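Long-range contacts in Non-structural protein 3 (Porcine deltacoronavirus, PDB 6LN0), which probably binds ADP-ribose through its macro domain and probably cleaves the viral polyprotein through its papain-like protease domain: residues 135-139 and 161-166; 14-20 and 148-154; 106-110 and 119-123; 91-95 and 126-130. Residue numbers count along the deposited sequence, not the author numbering.

Contact 1: 135-139 and 161-166; sequences LDAFR and VWDALN
Two helices meet here: 131-141 (through 135-139) and 158-165 (through 161-165). The segment axes cross at -46° and approach to 10.5 Å. N166 has left the helical run. In register, L135 CA is 6.6 Å from W162 CA and D136 CA 6.9 Å from L165 CA.
L135 (m, t) points at the partner helix. Its CD1 touches W162 CB at 3.6 Å and its CB touches L165 CD1 at 3.8 Å. D136 (t) puts OD1 3.8 Å from L165 CD2; its carboxylate pairs with K140. F138 (t) brings CE2 to 3.7 Å from W162 CH2. W162 (chi1 t, chi2 -123°) carries its indole across to F138. The rings are oblique, planes at 48°. R139 (p, t, m) lays its guanidinium over L165 O, CZ to O 3.2 Å, without a hydrogen bond.
Both helices cover the same face of the macro-domain sheet, where W162 also rests on V14 and L16 of strand 10-17. The contact is mainly apolar, so close packing does most to join the helices.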
loop_
_atom_site.group_PDB
_atom_site.type_symbol
_atom_site.label_atom_id
_atom_site.label_comp_id
_atom_site.label_asym_id
_atom_site.label_seq_id
_atom_site.Cartn_x
_atom_site.Cartn_y
_atom_site.Cartn_z
ATOM N N LEU A 135 -5.097 2.787 -30.303
ATOM C CA LEU A 135 -4.845 1.719 -29.347
ATOM C C LEU A 135 -5.750 1.847 -28.128
ATOM O O LEU A 135 -6.104 0.835 -27.506
ATOM C CB LEU A 135 -3.376 1.711 -28.940
ATOM C CG LEU A 135 -2.459 0.977 -29.924
ATOM C CD1 LEU A 135 -1.162 0.620 -29.265
ATOM C CD2 LEU A 135 -3.097 -0.284 -30.489
ATOM N N ASP A 136 -6.165 3.074 -27.798
ATOM C CA ASP A 136 -7.040 3.287 -26.650
ATOM C C ASP A 136 -8.490 2.968 -26.994
ATOM O O ASP A 136 -9.196 2.318 -26.206
ATOM C CB ASP A 136 -6.906 4.729 -26.137
ATOM C CG ASP A 136 -7.751 4.996 -24.891
ATOM O OD1 ASP A 136 -7.610 4.245 -23.886
ATOM O OD2 ASP A 136 -8.560 5.960 -24.936
ATOM N N ALA A 137 -8.957 3.433 -28.163
ATOM C CA ALA A 137 -10.279 3.034 -28.635
ATOM C C ALA A 137 -10.415 1.521 -28.624
ATOM O O ALA A 137 -11.465 0.984 -28.257
ATOM C CB ALA A 137 -10.535 3.585 -30.037
ATOM N N PHE A 138 -9.337 0.818 -28.968
ATOM C CA PHE A 138 -9.417 -0.629 -29.108
ATOM C C PHE A 138 -9.600 -1.310 -27.758
ATOM O O PHE A 138 -10.423 -2.229 -27.632
ATOM C CB PHE A 138 -8.172 -1.158 -29.813
ATOM C CG PHE A 138 -7.921 -2.614 -29.587
ATOM C CD1 PHE A 138 -8.676 -3.568 -30.247
ATOM C CD2 PHE A 138 -6.919 -3.031 -28.732
ATOM C CE1 PHE A 138 -8.443 -4.921 -30.051
ATOM C CE2 PHE A 138 -6.672 -4.371 -28.523
ATOM C CZ PHE A 138 -7.438 -5.325 -29.184
ATOM N N ARG A 139 -8.842 -0.885 -26.734
ATOM C CA ARG A 139 -9.034 -1.497 -25.422
ATOM C C ARG A 139 -10.403 -1.142 -24.846
ATOM O O ARG A 139 -11.024 -1.974 -24.179
ATOM C CB ARG A 139 -7.904 -1.108 -24.468
ATOM C CG ARG A 139 -7.384 0.311 -24.635
ATOM C CD ARG A 139 -6.096 0.548 -23.827
ATOM N NE ARG A 139 -6.114 -0.176 -22.557
ATOM C CZ ARG A 139 -6.592 0.315 -21.418
ATOM N NH1 ARG A 139 -7.093 1.550 -21.375
ATOM N NH2 ARG A 139 -6.565 -0.439 -20.326
ATOM N N VAL A 161 3.596 2.635 -26.805
ATOM C CA VAL A 161 2.282 3.264 -26.680
ATOM C C VAL A 161 1.271 2.254 -26.157
ATOM O O VAL A 161 0.389 2.586 -25.353
ATOM C CB VAL A 161 1.850 3.868 -28.029
ATOM C CG1 VAL A 161 0.463 4.460 -27.942
ATOM C CG2 VAL A 161 2.850 4.916 -28.471
ATOM N N TRP A 162 1.419 0.991 -26.567
ATOM C CA TRP A 162 0.543 -0.061 -26.066
ATOM C C TRP A 162 0.836 -0.352 -24.601
ATOM O O TRP A 162 -0.073 -0.362 -23.768
ATOM C CB TRP A 162 0.700 -1.330 -26.916
ATOM C CG TRP A 162 -0.144 -2.500 -26.483
ATOM C CD1 TRP A 162 0.299 -3.746 -26.141
ATOM C CD2 TRP A 162 -1.573 -2.537 -26.364
ATOM N NE1 TRP A 162 -0.765 -4.553 -25.798
ATOM C CE2 TRP A 162 -1.925 -3.832 -25.932
ATOM C CE3 TRP A 162 -2.586 -1.595 -26.565
ATOM C CZ2 TRP A 162 -3.248 -4.208 -25.696
ATOM C CZ3 TRP A 162 -3.902 -1.970 -26.341
ATOM C CH2 TRP A 162 -4.222 -3.263 -25.910
ATOM N N ASP A 163 2.105 -0.584 -24.275
ATOM C CA ASP A 163 2.486 -0.922 -22.910
ATOM C C ASP A 163 2.075 0.167 -21.916
ATOM O O ASP A 163 1.621 -0.136 -20.808
ATOM C CB ASP A 163 3.991 -1.167 -22.855
ATOM C CG ASP A 163 4.403 -1.964 -21.643
ATOM O OD1 ASP A 163 3.506 -2.462 -20.925
ATOM O OD2 ASP A 163 5.625 -2.092 -21.404
ATOM N N ALA A 164 2.211 1.442 -22.299
ATOM C CA ALA A 164 1.829 2.533 -21.405
ATOM C C ALA A 164 0.325 2.549 -21.154
ATOM O O ALA A 164 -0.118 2.705 -20.010
ATOM C CB ALA A 164 2.286 3.871 -21.987
ATOM N N LEU A 165 -0.473 2.379 -22.209
ATOM C CA LEU A 165 -1.924 2.420 -22.095
ATOM C C LEU A 165 -2.485 1.310 -21.215
ATOM O O LEU A 165 -3.645 1.402 -20.801
ATOM C CB LEU A 165 -2.554 2.348 -23.486
ATOM C CG LEU A 165 -2.716 3.704 -24.167
ATOM C CD1 LEU A 165 -3.019 3.521 -25.645
ATOM C CD2 LEU A 165 -3.807 4.505 -23.490
ATOM N N ASN A 166 -1.706 0.270 -20.922
ATOM C CA ASN A 166 -2.133 -0.799 -20.027
ATOM C C ASN A 166 -1.374 -0.773 -18.704
ATOM O O ASN A 166 -1.269 -1.800 -18.025
ATOM C CB ASN A 166 -1.980 -2.153 -20.718
ATOM C CG ASN A 166 -2.570 -2.145 -22.116
ATOM O OD1 ASN A 166 -1.862 -2.333 -23.105
ATOM N ND2 ASN A 166 -3.874 -1.881 -22.204
#

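Contact 2: 14-20 and 148-154; sequences VELVVGE and RVTLVTM
Strands 14-17 and 148-152 run parallel, axes 4.6 Å apart at closest and 26° between directions. V14 pairs with V149, E15 with T150, L16 with L151 and V17 with V152, at CA-CA distances of 4.7 to 5.1 Å. E15 and V17 carry the hydrogen bonds of the first strand: E15 N to V149 O 2.7 Å, L151 N to E15 O 2.9 Å, V17 N to L151 O 2.8 Å and T153 N to V17 O 3.2 Å. Beyond the strands the pairing fades into a weak bond, M154 N to V18 O at 2.8 Å.
This is the edge of the mixed macro-domain sheet. Strand 10-17 is outermost, and 146-152 passes the sheet on to 117-120.
V14, L16, V149 and L151 share one face, covered by helices 131-141 and 158-165. V14 CG1 meets L151 CD1 at 3.3 Å. E15, V17, T150 and V152 occupy the other face. There E15 (p, t) forms a two-point salt bridge: OE2 to R148 NE 2.8 Å and OE1 to R148 NH1 3.3 Å. R148 NH2 bonds K25 O, and T150 OG1 bonds H116. L16 CD2 touches T153 CG2 at 3.6 Å; beyond the strands E20 CB lies 3.8 Å from M154 SD.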
loop_
_atom_site.group_PDB
_atom_site.type_symbol
_atom_site.label_atom_id
_atom_site.label_comp_id
_atom_site.label_asym_id
_atom_site.label_seq_id
_atom_site.Cartn_x
_atom_site.Cartn_y
_atom_site.Cartn_z
ATOM N N VAL A 14 -4.476 -10.190 -25.819
ATOM C CA VAL A 14 -4.063 -9.366 -26.942
ATOM C C VAL A 14 -2.568 -9.527 -27.180
ATOM O O VAL A 14 -1.784 -9.681 -26.233
ATOM C CB VAL A 14 -4.419 -7.907 -26.627
ATOM C CG1 VAL A 14 -3.864 -6.974 -27.660
ATOM C CG2 VAL A 14 -5.907 -7.755 -26.482
ATOM N N GLU A 15 -2.160 -9.496 -28.444
ATOM C CA GLU A 15 -0.747 -9.463 -28.784
ATOM C C GLU A 15 -0.531 -8.453 -29.905
ATOM O O GLU A 15 -1.322 -8.374 -30.852
ATOM C CB GLU A 15 -0.223 -10.850 -29.189
ATOM C CG GLU A 15 -0.607 -11.315 -30.602
ATOM C CD GLU A 15 -0.700 -12.836 -30.720
ATOM O OE1 GLU A 15 0.263 -13.463 -31.224
ATOM O OE2 GLU A 15 -1.740 -13.405 -30.308
ATOM N N LEU A 16 0.531 -7.660 -29.780
ATOM C CA LEU A 16 0.848 -6.612 -30.739
ATOM C C LEU A 16 2.085 -7.051 -31.500
ATOM O O LEU A 16 3.187 -7.072 -30.943
ATOM C CB LEU A 16 1.072 -5.279 -30.042
ATOM C CG LEU A 16 0.879 -4.071 -30.943
ATOM C CD1 LEU A 16 0.364 -2.921 -30.128
ATOM C CD2 LEU A 16 2.181 -3.702 -31.599
ATOM N N VAL A 17 1.905 -7.394 -32.769
ATOM C CA VAL A 17 2.964 -7.990 -33.568
ATOM C C VAL A 17 3.546 -6.950 -34.522
ATOM O O VAL A 17 2.870 -6.007 -34.969
ATOM C CB VAL A 17 2.427 -9.240 -34.294
ATOM C CG1 VAL A 17 3.400 -9.743 -35.346
ATOM C CG2 VAL A 17 2.156 -10.329 -33.261
ATOM N N VAL A 18 4.830 -7.140 -34.830
ATOM C CA VAL A 18 5.720 -6.143 -35.415
ATOM C C VAL A 18 5.489 -5.931 -36.914
ATOM O O VAL A 18 4.884 -4.927 -37.313
ATOM C CB VAL A 18 7.178 -6.551 -35.118
ATOM C CG1 VAL A 18 7.556 -6.110 -33.718
ATOM C CG2 VAL A 18 7.357 -8.081 -35.237
ATOM N N GLY A 19 5.962 -6.875 -37.751
ATOM C CA GLY A 19 6.077 -6.686 -39.192
ATOM C C GLY A 19 4.775 -6.673 -39.971
ATOM O O GLY A 19 3.710 -6.354 -39.436
ATOM N N GLU A 20 4.849 -7.027 -41.256
ATOM C CA GLU A 20 3.679 -6.876 -42.122
ATOM C C GLU A 20 2.817 -8.140 -42.182
ATOM O O GLU A 20 3.188 -9.205 -41.700
ATOM C CB GLU A 20 4.081 -6.438 -43.537
ATOM C CG GLU A 20 2.880 -6.148 -44.505
ATOM C CD GLU A 20 1.713 -5.308 -43.891
ATOM O OE1 GLU A 20 1.241 -5.581 -42.765
ATOM O OE2 GLU A 20 1.225 -4.367 -44.566
ATOM N N ARG A 148 -7.504 -15.059 -28.248
ATOM C CA ARG A 148 -6.292 -14.458 -28.790
ATOM C C ARG A 148 -6.629 -13.414 -29.860
ATOM O O ARG A 148 -7.467 -13.657 -30.738
ATOM C CB ARG A 148 -5.402 -15.557 -29.360
ATOM C CG ARG A 148 -4.198 -15.055 -30.101
ATOM C CD ARG A 148 -3.657 -16.121 -31.060
ATOM N NE ARG A 148 -2.463 -15.638 -31.745
ATOM C CZ ARG A 148 -2.158 -15.874 -33.020
ATOM N NH1 ARG A 148 -1.040 -15.368 -33.522
ATOM N NH2 ARG A 148 -2.948 -16.613 -33.792
ATOM N N VAL A 149 -5.989 -12.240 -29.770
ATOM C CA VAL A 149 -6.188 -11.131 -30.711
ATOM C C VAL A 149 -4.835 -10.562 -31.119
ATOM O O VAL A 149 -3.945 -10.390 -30.281
ATOM C CB VAL A 149 -7.061 -10.003 -30.119
ATOM C CG1 VAL A 149 -7.281 -8.926 -31.161
ATOM C CG2 VAL A 149 -8.380 -10.550 -29.641
ATOM N N THR A 150 -4.691 -10.230 -32.400
ATOM C CA THR A 150 -3.417 -9.816 -32.970
ATOM C C THR A 150 -3.567 -8.454 -33.625
ATOM O O THR A 150 -4.315 -8.315 -34.597
ATOM C CB THR A 150 -2.937 -10.830 -34.005
ATOM O OG1 THR A 150 -2.636 -12.072 -33.361
ATOM C CG2 THR A 150 -1.707 -10.310 -34.718
ATOM N N LEU A 151 -2.854 -7.460 -33.112
ATOM C CA LEU A 151 -2.721 -6.190 -33.807
ATOM C C LEU A 151 -1.385 -6.134 -34.520
ATOM O O LEU A 151 -0.417 -6.793 -34.134
ATOM C CB LEU A 151 -2.826 -4.994 -32.872
ATOM C CG LEU A 151 -3.857 -4.996 -31.769
ATOM C CD1 LEU A 151 -3.136 -5.554 -30.593
ATOM C CD2 LEU A 151 -4.296 -3.575 -31.495
ATOM N N VAL A 152 -1.340 -5.309 -35.557
ATOM C CA VAL A 152 -0.234 -5.288 -36.500
ATOM C C VAL A 152 0.188 -3.846 -36.701
ATOM O O VAL A 152 -0.659 -2.979 -36.952
ATOM C CB VAL A 152 -0.617 -5.935 -37.845
ATOM C CG1 VAL A 152 0.528 -5.785 -38.852
ATOM C CG2 VAL A 152 -0.987 -7.403 -37.642
ATOM N N THR A 153 1.499 -3.599 -36.624
ATOM C CA THR A 153 1.987 -2.226 -36.562
ATOM C C THR A 153 2.932 -1.868 -37.720
ATOM O O THR A 153 2.490 -1.270 -38.707
ATOM C CB THR A 153 2.626 -1.990 -35.175
ATOM O OG1 THR A 153 3.172 -0.670 -35.091
ATOM C CG2 THR A 153 3.698 -3.061 -34.807
ATOM N N MET A 154 4.214 -2.250 -37.623
ATOM C CA MET A 154 5.319 -1.719 -38.443
ATOM C C MET A 154 5.670 -0.264 -38.094
ATOM O O MET A 154 6.014 0.528 -38.971
ATOM C CB MET A 154 5.034 -1.849 -39.936
ATOM C CG MET A 154 5.357 -3.190 -40.527
ATOM S SD MET A 154 5.216 -3.003 -42.295
ATOM C CE MET A 154 4.218 -1.510 -42.411
#

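Contact 3: 106-110 and 119-123; sequences AYKSI and IPILG
This contact lies within a beta-alpha-beta crossover of the macro domain. Helix 99-110 leads from strand 83-89 to the parallel strand 117-120, and strand 29-34 lies between those two in the sheet. Segment 106-110 lies on helix 99-110. Segment 119-123 is the end of the strand, I119 and P120, and the loop that follows. The backbones stay well apart: A106 CA is 8.6 Å from L122 CA, and I110 CA is 9.2 Å from I119 CA. Side chains fill the gap.
The apolar packing comes from A106, Y107 and I110 against I119 and L122. I119 and L122 point their CA-CB bonds at the helix, while P120 and I121 point away. I110 (m, t) places CG2 3.7 Å from I119 CD1 (I119 m, t), and I110 CD1 is 4.4 Å from L122 CD1. A106 CB meets the same L122 CD1 at 3.7 Å. V32 of strand 29-34 also packs on both I110 and I119.
One CH-pi contact forms. L122 (m, t) sets CD1 over the face of the Y107 ring, 3.9 Å from its centroid and 20° off the normal. The Y107 ring also packs on A137 of helix 131-141.
The single hydrogen bond runs from backbone to side chain. Y107 (m, chi2 90°) stretches across so that L122 N donates to Y107 OH at 3.1 Å, with an angle of 160° at the hydrogen.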
loop_
_atom_site.group_PDB
_atom_site.type_symbol
_atom_site.label_atom_id
_atom_site.label_comp_id
_atom_site.label_asym_id
_atom_site.label_seq_id
_atom_site.Cartn_x
_atom_site.Cartn_y
_atom_site.Cartn_z
ATOM N N ALA A 106 -15.548 1.934 -34.536
ATOM C CA ALA A 106 -14.970 1.102 -35.584
ATOM C C ALA A 106 -14.495 -0.229 -35.023
ATOM O O ALA A 106 -14.734 -1.280 -35.624
ATOM C CB ALA A 106 -13.818 1.830 -36.276
ATOM N N TYR A 107 -13.841 -0.214 -33.864
ATOM C CA TYR A 107 -13.405 -1.472 -33.263
ATOM C C TYR A 107 -14.583 -2.257 -32.701
ATOM O O TYR A 107 -14.565 -3.497 -32.708
ATOM C CB TYR A 107 -12.386 -1.206 -32.167
ATOM C CG TYR A 107 -11.069 -0.687 -32.664
ATOM C CD1 TYR A 107 -10.847 0.672 -32.794
ATOM C CD2 TYR A 107 -10.036 -1.557 -32.985
ATOM C CE1 TYR A 107 -9.641 1.153 -33.238
ATOM C CE2 TYR A 107 -8.824 -1.088 -33.432
ATOM C CZ TYR A 107 -8.630 0.271 -33.550
ATOM O OH TYR A 107 -7.420 0.755 -33.992
ATOM N N LYS A 108 -15.591 -1.550 -32.166
ATOM C CA LYS A 108 -16.849 -2.193 -31.797
ATOM C C LYS A 108 -17.438 -2.897 -33.001
ATOM O O LYS A 108 -17.931 -4.027 -32.908
ATOM C CB LYS A 108 -17.842 -1.155 -31.261
ATOM C CG LYS A 108 -18.955 -1.734 -30.379
ATOM C CD LYS A 108 -20.258 -0.911 -30.446
ATOM C CE LYS A 108 -21.373 -1.547 -29.607
ATOM N NZ LYS A 108 -22.347 -2.328 -30.428
ATOM N N SER A 109 -17.367 -2.236 -34.149
ATOM C CA SER A 109 -17.863 -2.786 -35.392
ATOM C C SER A 109 -17.136 -4.062 -35.798
ATOM O O SER A 109 -17.707 -4.879 -36.526
ATOM C CB SER A 109 -17.740 -1.703 -36.462
ATOM O OG SER A 109 -17.817 -2.246 -37.753
ATOM N N ILE A 110 -15.917 -4.265 -35.313
ATOM C CA ILE A 110 -15.086 -5.385 -35.733
ATOM C C ILE A 110 -15.250 -6.579 -34.807
ATOM O O ILE A 110 -15.406 -7.717 -35.257
ATOM C CB ILE A 110 -13.610 -4.928 -35.790
ATOM C CG1 ILE A 110 -13.360 -4.024 -36.992
ATOM C CG2 ILE A 110 -12.646 -6.129 -35.744
ATOM C CD1 ILE A 110 -12.032 -3.320 -36.937
ATOM N N ILE A 119 -5.579 -7.373 -36.709
ATOM C CA ILE A 119 -6.016 -6.011 -36.983
ATOM C C ILE A 119 -4.811 -5.099 -37.188
ATOM O O ILE A 119 -4.030 -4.868 -36.252
ATOM C CB ILE A 119 -6.926 -5.483 -35.859
ATOM C CG1 ILE A 119 -7.950 -6.541 -35.449
ATOM C CG2 ILE A 119 -7.653 -4.234 -36.292
ATOM C CD1 ILE A 119 -9.139 -5.981 -34.697
ATOM N N PRO A 120 -4.596 -4.600 -38.403
ATOM C CA PRO A 120 -3.769 -3.399 -38.564
ATOM C C PRO A 120 -4.372 -2.258 -37.760
ATOM O O PRO A 120 -5.569 -1.977 -37.861
ATOM C CB PRO A 120 -3.838 -3.121 -40.073
ATOM C CG PRO A 120 -5.009 -3.971 -40.584
ATOM C CD PRO A 120 -5.004 -5.168 -39.698
ATOM N N ILE A 121 -3.533 -1.599 -36.954
ATOM C CA ILE A 121 -4.018 -0.479 -36.157
ATOM C C ILE A 121 -4.664 0.539 -37.080
ATOM O O ILE A 121 -4.108 0.890 -38.129
ATOM C CB ILE A 121 -2.872 0.134 -35.345
ATOM C CG1 ILE A 121 -2.342 -0.893 -34.355
ATOM C CG2 ILE A 121 -3.333 1.386 -34.623
ATOM C CD1 ILE A 121 -0.954 -0.609 -33.922
ATOM N N LEU A 122 -5.872 0.971 -36.722
ATOM C CA LEU A 122 -6.646 1.850 -37.582
ATOM C C LEU A 122 -6.091 3.264 -37.517
ATOM O O LEU A 122 -5.527 3.684 -36.505
ATOM C CB LEU A 122 -8.125 1.847 -37.177
ATOM C CG LEU A 122 -8.863 0.514 -36.981
ATOM C CD1 LEU A 122 -10.365 0.764 -36.850
ATOM C CD2 LEU A 122 -8.574 -0.490 -38.118
ATOM N N GLY A 123 -6.245 3.998 -38.612
ATOM C CA GLY A 123 -5.782 5.370 -38.641
ATOM C C GLY A 123 -4.307 5.544 -38.917
ATOM O O GLY A 123 -3.694 6.485 -38.400
#

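Contact 4: 91-95 and 126-130; sequences PPKGS and IFGCN
F127, K93 and C129 have the most surface buried between these two loops, neither of which has regular helix or strand. F127 (chi1 -97°) offers its ring to the aliphatic part of K93. K93 CD comes to 3.3 Å from F127 CD2, in an oblique approach. K93 holds its chain extended through chi2 (t), then bends at chi3 (p).
Segment 91-95 lies in the loop between strand 83-89 and helix 99-110. Segment 126-130 lies in the loop between strand 117-120 and helix 131-141. Residues I126 to G128 read I-F-G. In related macro domains the equivalent glycine-rich loop lines the ADP-ribose cleft, so F127 is probably beside such a cleft here too.
C129 (m, backbone -139/157) inserts SG against the other loop, 3.5 Å from P92 O and 3.4 Å from G94 CA. Its side chain also touches V99 of helix 99-110. G94 CA is 4.6 Å from C129 CA and makes a CA-H...O contact to G128 O at 3.4 Å. G94 has positive phi (64/20), and a CB there would clash with G128 O and C129 SG. Next to C129, N130 is the N-cap of helix 131-141, with OD1 accepting from V132 N.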
loop_
_atom_site.group_PDB
_atom_site.type_symbol
_atom_site.label_atom_id
_atom_site.label_comp_id
_atom_site.label_asym_id
_atom_site.label_seq_id
_atom_site.Cartn_x
_atom_site.Cartn_y
_atom_site.Cartn_z
ATOM N N PRO A 91 -12.214 3.352 -41.578
ATOM C CA PRO A 91 -11.787 4.177 -40.456
ATOM C C PRO A 91 -12.244 5.618 -40.656
ATOM O O PRO A 91 -12.418 6.071 -41.799
ATOM C CB PRO A 91 -10.259 4.067 -40.487
ATOM C CG PRO A 91 -9.964 2.846 -41.300
ATOM C CD PRO A 91 -11.074 2.740 -42.288
ATOM N N PRO A 92 -12.460 6.350 -39.572
ATOM C CA PRO A 92 -12.618 7.799 -39.708
ATOM C C PRO A 92 -11.280 8.406 -40.090
ATOM O O PRO A 92 -10.214 7.864 -39.777
ATOM C CB PRO A 92 -13.054 8.236 -38.308
ATOM C CG PRO A 92 -12.359 7.255 -37.424
ATOM C CD PRO A 92 -12.406 5.939 -38.159
ATOM N N LYS A 93 -11.326 9.542 -40.781
ATOM C CA LYS A 93 -10.089 10.102 -41.312
ATOM C C LYS A 93 -9.362 11.026 -40.321
ATOM O O LYS A 93 -8.475 11.785 -40.730
ATOM C CB LYS A 93 -10.350 10.821 -42.639
ATOM C CG LYS A 93 -9.147 10.708 -43.588
ATOM C CD LYS A 93 -9.470 11.191 -44.988
ATOM C CE LYS A 93 -10.317 12.448 -44.950
ATOM N NZ LYS A 93 -9.910 13.426 -46.001
ATOM N N GLY A 94 -9.708 10.983 -39.038
ATOM C CA GLY A 94 -8.870 11.648 -38.056
ATOM C C GLY A 94 -8.767 13.146 -38.170
ATOM O O GLY A 94 -7.826 13.732 -37.636
ATOM N N SER A 95 -9.707 13.786 -38.855
ATOM C CA SER A 95 -9.664 15.221 -39.086
ATOM C C SER A 95 -11.020 15.848 -38.816
ATOM O O SER A 95 -11.403 16.811 -39.479
ATOM C CB SER A 95 -9.214 15.527 -40.513
ATOM O OG SER A 95 -7.924 15.002 -40.750
ATOM N N ILE A 126 -0.782 9.571 -43.476
ATOM C CA ILE A 126 -0.736 11.004 -43.190
ATOM C C ILE A 126 -2.125 11.619 -43.103
ATOM O O ILE A 126 -2.264 12.771 -42.666
ATOM C CB ILE A 126 0.118 11.755 -44.238
ATOM C CG1 ILE A 126 -0.400 11.527 -45.669
ATOM C CG2 ILE A 126 1.591 11.364 -44.082
ATOM C CD1 ILE A 126 -1.570 12.414 -46.130
ATOM N N PHE A 127 -3.151 10.892 -43.549
ATOM C CA PHE A 127 -4.537 11.258 -43.324
ATOM C C PHE A 127 -5.115 10.576 -42.086
ATOM O O PHE A 127 -6.338 10.535 -41.916
ATOM C CB PHE A 127 -5.367 10.915 -44.562
ATOM C CG PHE A 127 -5.588 12.084 -45.474
ATOM C CD1 PHE A 127 -4.806 13.227 -45.356
ATOM C CD2 PHE A 127 -6.585 12.055 -46.436
ATOM C CE1 PHE A 127 -5.005 14.320 -46.194
ATOM C CE2 PHE A 127 -6.800 13.144 -47.270
ATOM C CZ PHE A 127 -6.008 14.281 -47.147
ATOM N N GLY A 128 -4.261 10.064 -41.212
ATOM C CA GLY A 128 -4.655 9.100 -40.205
ATOM C C GLY A 128 -5.114 9.696 -38.894
ATOM O O GLY A 128 -5.724 10.771 -38.839
ATOM N N CYS A 129 -4.829 8.964 -37.819
ATOM C CA CYS A 129 -5.261 9.329 -36.482
ATOM C C CYS A 129 -4.127 9.054 -35.513
ATOM O O CYS A 129 -3.234 8.247 -35.786
ATOM C CB CYS A 129 -6.512 8.550 -36.056
ATOM S SG CYS A 129 -7.838 8.515 -37.289
ATOM N N ASN A 130 -4.169 9.750 -34.384
ATOM C CA ASN A 130 -3.201 9.529 -33.323
ATOM C C ASN A 130 -3.222 8.060 -32.907
ATOM O O ASN A 130 -4.272 7.569 -32.463
ATOM C CB ASN A 130 -3.527 10.432 -32.139
ATOM C CG ASN A 130 -2.343 10.646 -31.230
ATOM O OD1 ASN A 130 -1.568 9.725 -30.979
ATOM N ND2 ASN A 130 -2.190 11.868 -30.730
#

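All four contacts belong to the macro-domain end of the chain. Contacts 1 and 2 have centres 13 Å apart and share a core: W162 CZ2 is 3.4 Å from V14 CG1, and L135 CD2 is 3.6 Å from L151 CD2. Contacts 2 and 3 sit on neighbouring strands, with T150 O 2.6 Å from I119 N. Contact 3 meets contact 1 where F138 CD1 is 3.7 Å from Y107 CD2. It meets contact 4 through G123 O and C129 N, 2.8 Å apart. Contact 4, by the probable nucleotide cleft, stays about 11 Å from contact 2 at nearest atoms. The zinc ion on C334, C335, C360 and C363 takes no part.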